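Local coordinates for protein 1-carboxybiuret hydrolase subunit AtzE (Pseudomonas sp., PDB 6C62) that hydrolyses 1-carboxybiuret to urea-1,3-dicarboxylate and ammonia, a step of atrazine degradation, as a member of the amidase family, at residues Val43-Ala48 with Ala112-Gly117; Gly144-Gly149 with Ala179-Val184. All coordinates share one frame; numbering follows the deposited sequence.

Contact 1 (Val43-Ala48 with Ala112-Gly117)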
loop_
_atom_site.group_PDB
_atom_site.type_symbol
_atom_site.label_atom_id
_atom_site.label_comp_id
_atom_site.label_asym_id
_atom_site.label_seq_id
_atom_site.Cartn_x
_atom_site.Cartn_y
_atom_site.Cartn_z
ATOM N N VAL A 43 34.199 -11.186 -18.039
ATOM C CA VAL A 43 34.952 -12.231 -18.796
ATOM C C VAL A 43 35.635 -13.200 -17.863
ATOM O O VAL A 43 35.554 -14.425 -18.032
ATOM C CB VAL A 43 35.964 -11.555 -19.756
ATOM C CG1 VAL A 43 36.871 -12.563 -20.431
ATOM C CG2 VAL A 43 35.211 -10.824 -20.834
ATOM N N GLU A 44 36.327 -12.662 -16.888
ATOM C CA GLU A 44 37.019 -13.447 -15.900
ATOM C C GLU A 44 36.036 -14.333 -15.081
ATOM O O GLU A 44 36.291 -15.515 -14.858
ATOM C CB GLU A 44 37.813 -12.515 -14.954
ATOM C CG GLU A 44 38.746 -13.258 -14.012
ATOM C CD GLU A 44 39.535 -12.371 -13.023
ATOM O OE1 GLU A 44 39.717 -11.178 -13.317
ATOM O OE2 GLU A 44 39.961 -12.876 -11.955
ATOM N N ARG A 45 34.931 -13.755 -14.649
ATOM C CA ARG A 45 33.899 -14.517 -13.984
ATOM C C ARG A 45 33.314 -15.622 -14.865
ATOM O O ARG A 45 33.122 -16.736 -14.408
ATOM C CB ARG A 45 32.788 -13.608 -13.495
ATOM C CG ARG A 45 31.713 -14.353 -12.758
ATOM C CD ARG A 45 30.582 -13.425 -12.445
ATOM N NE ARG A 45 29.424 -14.162 -11.963
ATOM C CZ ARG A 45 28.597 -13.760 -11.037
ATOM N NH1 ARG A 45 28.731 -12.580 -10.444
ATOM N NH2 ARG A 45 27.607 -14.576 -10.716
ATOM N N ALA A 46 32.987 -15.316 -16.102
ATOM C CA ALA A 46 32.442 -16.293 -16.997
ATOM C C ALA A 46 33.372 -17.480 -17.160
ATOM O O ALA A 46 32.929 -18.621 -17.163
ATOM C CB ALA A 46 32.200 -15.673 -18.342
ATOM N N ARG A 47 34.652 -17.192 -17.368
ATOM C CA ARG A 47 35.601 -18.255 -17.600
ATOM C C ARG A 47 35.765 -19.136 -16.351
ATOM O O ARG A 47 35.870 -20.352 -16.511
ATOM C CB ARG A 47 36.967 -17.724 -18.061
ATOM C CG ARG A 47 36.891 -17.193 -19.461
ATOM C CD ARG A 47 38.099 -16.356 -19.873
ATOM N NE ARG A 47 38.134 -16.163 -21.316
ATOM C CZ ARG A 47 38.782 -15.184 -21.937
ATOM N NH1 ARG A 47 39.479 -14.283 -21.247
ATOM N NH2 ARG A 47 38.732 -15.107 -23.246
ATOM N N ALA A 48 35.773 -18.528 -15.165
ATOM C CA ALA A 48 35.908 -19.309 -13.921
ATOM C C ALA A 48 34.652 -20.138 -13.671
ATOM O O ALA A 48 34.775 -21.287 -13.211
ATOM C CB ALA A 48 36.168 -18.432 -12.727
ATOM N N ALA A 112 24.429 -21.954 -14.489
ATOM C CA ALA A 112 24.530 -21.012 -15.579
ATOM C C ALA A 112 25.752 -20.105 -15.411
ATOM O O ALA A 112 26.224 -19.846 -14.308
ATOM C CB ALA A 112 23.245 -20.242 -15.741
ATOM N N VAL A 113 26.227 -19.608 -16.537
ATOM C CA VAL A 113 27.472 -18.847 -16.659
ATOM C C VAL A 113 27.213 -17.418 -17.116
ATOM O O VAL A 113 26.736 -17.168 -18.266
ATOM C CB VAL A 113 28.401 -19.552 -17.685
ATOM C CG1 VAL A 113 29.648 -18.734 -17.957
ATOM C CG2 VAL A 113 28.784 -20.937 -17.155
ATOM N N LEU A 114 27.587 -16.453 -16.270
ATOM C CA LEU A 114 27.228 -15.071 -16.494
ATOM C C LEU A 114 28.239 -14.353 -17.373
ATOM O O LEU A 114 29.424 -14.278 -17.013
ATOM C CB LEU A 114 27.098 -14.328 -15.148
ATOM C CG LEU A 114 26.836 -12.822 -15.249
ATOM C CD1 LEU A 114 25.470 -12.595 -15.774
ATOM C CD2 LEU A 114 26.939 -12.197 -13.894
ATOM N N LEU A 115 27.761 -13.779 -18.471
ATOM C CA LEU A 115 28.599 -13.079 -19.417
ATOM C C LEU A 115 28.603 -11.569 -19.266
ATOM O O LEU A 115 29.576 -10.897 -19.744
ATOM C CB LEU A 115 28.202 -13.438 -20.842
ATOM C CG LEU A 115 28.994 -14.595 -21.428
ATOM C CD1 LEU A 115 29.148 -15.829 -20.574
ATOM C CD2 LEU A 115 28.231 -14.984 -22.655
ATOM N N GLY A 116 27.565 -11.006 -18.628
ATOM C CA GLY A 116 27.657 -9.617 -18.215
ATOM C C GLY A 116 26.335 -8.877 -18.151
ATOM O O GLY A 116 25.272 -9.504 -17.958
ATOM N N GLY A 117 26.445 -7.553 -18.248
ATOM C CA GLY A 117 25.317 -6.629 -18.017
ATOM C C GLY A 117 24.873 -6.009 -19.339
ATOM O O GLY A 117 25.708 -5.738 -20.214
#

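Contact 2 (Gly144-Gly149 with Ala179-Val184)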
loop_
_atom_site.group_PDB
_atom_site.type_symbol
_atom_site.label_atom_id
_atom_site.label_comp_id
_atom_site.label_asym_id
_atom_site.label_seq_id
_atom_site.Cartn_x
_atom_site.Cartn_y
_atom_site.Cartn_z
ATOM N N GLY A 144 18.650 -0.507 -38.309
ATOM C CA GLY A 144 18.110 0.855 -38.277
ATOM C C GLY A 144 16.833 0.958 -37.405
ATOM O O GLY A 144 16.261 2.035 -37.250
ATOM N N ARG A 145 16.406 -0.162 -36.825
ATOM C CA ARG A 145 15.158 -0.207 -36.027
ATOM C C ARG A 145 15.455 -0.469 -34.538
ATOM O O ARG A 145 16.486 -1.018 -34.172
ATOM C CB ARG A 145 14.222 -1.251 -36.601
ATOM C CG ARG A 145 13.753 -0.896 -38.024
ATOM C CD ARG A 145 12.880 -1.963 -38.509
ATOM N NE ARG A 145 12.332 -1.728 -39.836
ATOM C CZ ARG A 145 11.311 -0.907 -40.116
ATOM N NH1 ARG A 145 10.725 -0.143 -39.191
ATOM N NH2 ARG A 145 10.885 -0.828 -41.358
ATOM N N ILE A 146 14.535 -0.036 -33.700
ATOM C CA ILE A 146 14.682 -0.239 -32.238
ATOM C C ILE A 146 14.565 -1.718 -31.853
ATOM O O ILE A 146 13.866 -2.506 -32.497
ATOM C CB ILE A 146 13.656 0.581 -31.432
ATOM C CG1 ILE A 146 12.239 0.076 -31.642
ATOM C CG2 ILE A 146 13.775 2.067 -31.731
ATOM C CD1 ILE A 146 11.228 0.686 -30.673
ATOM N N ALA A 147 15.250 -2.067 -30.779
ATOM C CA ALA A 147 15.114 -3.360 -30.129
ATOM C C ALA A 147 13.893 -3.402 -29.179
ATOM O O ALA A 147 13.530 -4.438 -28.714
ATOM C CB ALA A 147 16.353 -3.653 -29.335
ATOM N N GLY A 148 13.291 -2.270 -28.870
ATOM C CA GLY A 148 12.237 -2.242 -27.888
ATOM C C GLY A 148 12.920 -1.989 -26.565
ATOM O O GLY A 148 14.142 -1.736 -26.521
ATOM N N GLY A 149 12.137 -2.003 -25.507
ATOM C CA GLY A 149 12.642 -1.617 -24.204
ATOM C C GLY A 149 11.580 -1.742 -23.145
ATOM O O GLY A 149 10.426 -2.119 -23.454
ATOM N N ALA A 179 10.723 -8.659 -26.390
ATOM C CA ALA A 179 10.459 -9.970 -26.919
ATOM C C ALA A 179 9.698 -9.847 -28.238
ATOM O O ALA A 179 10.064 -10.494 -29.247
ATOM C CB ALA A 179 9.654 -10.827 -25.942
ATOM N N SER A 180 8.676 -8.999 -28.248
ATOM C CA SER A 180 7.887 -8.764 -29.470
ATOM C C SER A 180 8.743 -8.232 -30.629
ATOM O O SER A 180 8.721 -8.777 -31.752
ATOM C CB SER A 180 6.768 -7.803 -29.204
ATOM O OG SER A 180 5.897 -7.617 -30.303
ATOM N N LEU A 181 9.427 -7.132 -30.363
ATOM C CA LEU A 181 10.174 -6.435 -31.352
ATOM C C LEU A 181 11.443 -7.146 -31.854
ATOM O O LEU A 181 11.758 -6.995 -33.045
ATOM C CB LEU A 181 10.458 -5.030 -30.926
ATOM C CG LEU A 181 9.252 -4.177 -30.570
ATOM C CD1 LEU A 181 9.673 -2.723 -30.491
ATOM C CD2 LEU A 181 8.145 -4.334 -31.592
ATOM N N CYS A 182 12.093 -7.939 -31.003
ATOM C CA CYS A 182 13.282 -8.723 -31.376
ATOM C C CYS A 182 12.961 -10.147 -31.873
ATOM O O CYS A 182 13.866 -10.866 -32.344
ATOM C CB CYS A 182 14.273 -8.784 -30.227
ATOM S SG CYS A 182 15.107 -7.218 -29.948
ATOM N N GLY A 183 11.715 -10.583 -31.754
ATOM C CA GLY A 183 11.392 -11.908 -32.141
ATOM C C GLY A 183 11.995 -12.987 -31.261
ATOM O O GLY A 183 12.497 -13.995 -31.767
ATOM N N VAL A 184 11.870 -12.828 -29.939
ATOM C CA VAL A 184 12.335 -13.850 -29.039
ATOM C C VAL A 184 11.258 -14.101 -27.979
ATOM O O VAL A 184 10.214 -13.443 -27.978
ATOM C CB VAL A 184 13.671 -13.455 -28.364
ATOM C CG1 VAL A 184 14.766 -13.181 -29.405
ATOM C CG2 VAL A 184 13.498 -12.223 -27.462
#

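Contact 1 (Val43-Ala48 with Ala112-Gly117)
Ala46 and Arg45 of the helical turn Val43-Ala48 rest on Val113, Leu114 and Leu115 of the strand, Ala46 through its methyl and carbonyl and Arg45 through its long side chain. Ala46 CB lies 3.4 Å from the carbonyl O of Leu114 and 3.8 Å from CD1 of Leu115, while CG1 of Val113 closes in on the carbonyl O of Ala46 at 3.4 Å. With so short a side chain between them, the CA atoms of Ala46 and Leu114 stand 5.4 Å apart, and the axes of the two short segments approach to 7.0 Å, running nearly antiparallel at 169°.

Arg45 makes the second part of the contact. Its CG is anti to the backbone N (chi1 -178°) and the chain stays extended as far as NE, which carries the guanidinium across Leu114. There the CD2 methyl of Leu114 sits over the centre of one guanidinium face, 3.7 Å from Arg45 CZ, an apolar contact on the flat of the group that leaves its N-H groups to acceptors elsewhere. Salt bridges to Glu49 at NE and to Asp100 at NH1 would limit turning of the plane.

Glu49 also accepts the backbone N-H of Leu114, and Thr42 OG1 is hydrogen-bonded to Leu114 O, the same carbonyl that Ala46 CB touches. The strand thus receives polar partners from residues just before and just after the helical turn. The Leu114 side chain is about 10 Å from that of Lys74, the probable charge-relay residue on adjacent strand 70-74. Helix 43-58 here covers strand 113-118, which pairs between strands 38-41 and 70-74 near the edge of the large mixed sheet of the amidase fold; helix 17-35 packs on Ala46 and Leu115, and helix 102-109 flanks Arg45.

Contact 2 (Gly144-Gly149 with Ala179-Val184)
The loop Gly144-Gly149 passes the last turn of helix 176-182, bringing the CA atoms of Ala147 and Cys182, and those of Gly148 and Leu181, to 5.8 Å in each pair. At the phi of 90° and psi of -176° of Gly148, a CB would jam against the carbonyl O of Ala147; it would also point at the helix and crowd Leu181 CD1. Gly183, with positive phi, follows the helix; Val184 N bonds back to Ala179 O and Gly183 N weakly to Ser180 O, a Schellman motif. The loop leads to Ser150 and the helix follows Ser174, the probable charge-relay and acyl-ester residues, so the packing joins the chain regions that carry these serines.

Leu181 lies against Gly148 and Ile146: its CD1 methyl is 3.7 Å from Gly148 CA and 3.8 Å from CD1 of Ile146, whose chain it crosses obliquely. Cys182 SG, anti to the Cys182 carbonyl carbon (chi1 -72°), is 3.8 Å from Ala147 CB and 3.4 Å from Ala147 O. Asn139 ND2 hydrogen-bonds both Ile146 O and Leu181 O, tying loop to helix end from strand 135-139.

The direct contact is van der Waals, without hydrogen bonds between the segments. It buries Ala147 O with no partner in the model, probably at some energetic cost.

How the contacts relate
Both contacts are buried, but the centre of contact 2 lies about 11 Å from the centre of the chain and that of contact 1 about 21 Å, with some 13 Å between their nearest atoms. They share no helix or strand: contact 1 sets a helix against a strand near one end of the large mixed sheet, whereas contact 2 sets a loop against a helix end. Each is van der Waals in its direct touch, with carbonyl oxygens among the touching atoms. Contact 1 adds a guanidinium packed by its face, its nitrogens held by carboxylates beyond the two segments; contact 2 uses glycine backbone and a thiol, and its loop precedes Ser150 and its helix follows Ser174, serines of the probable active site.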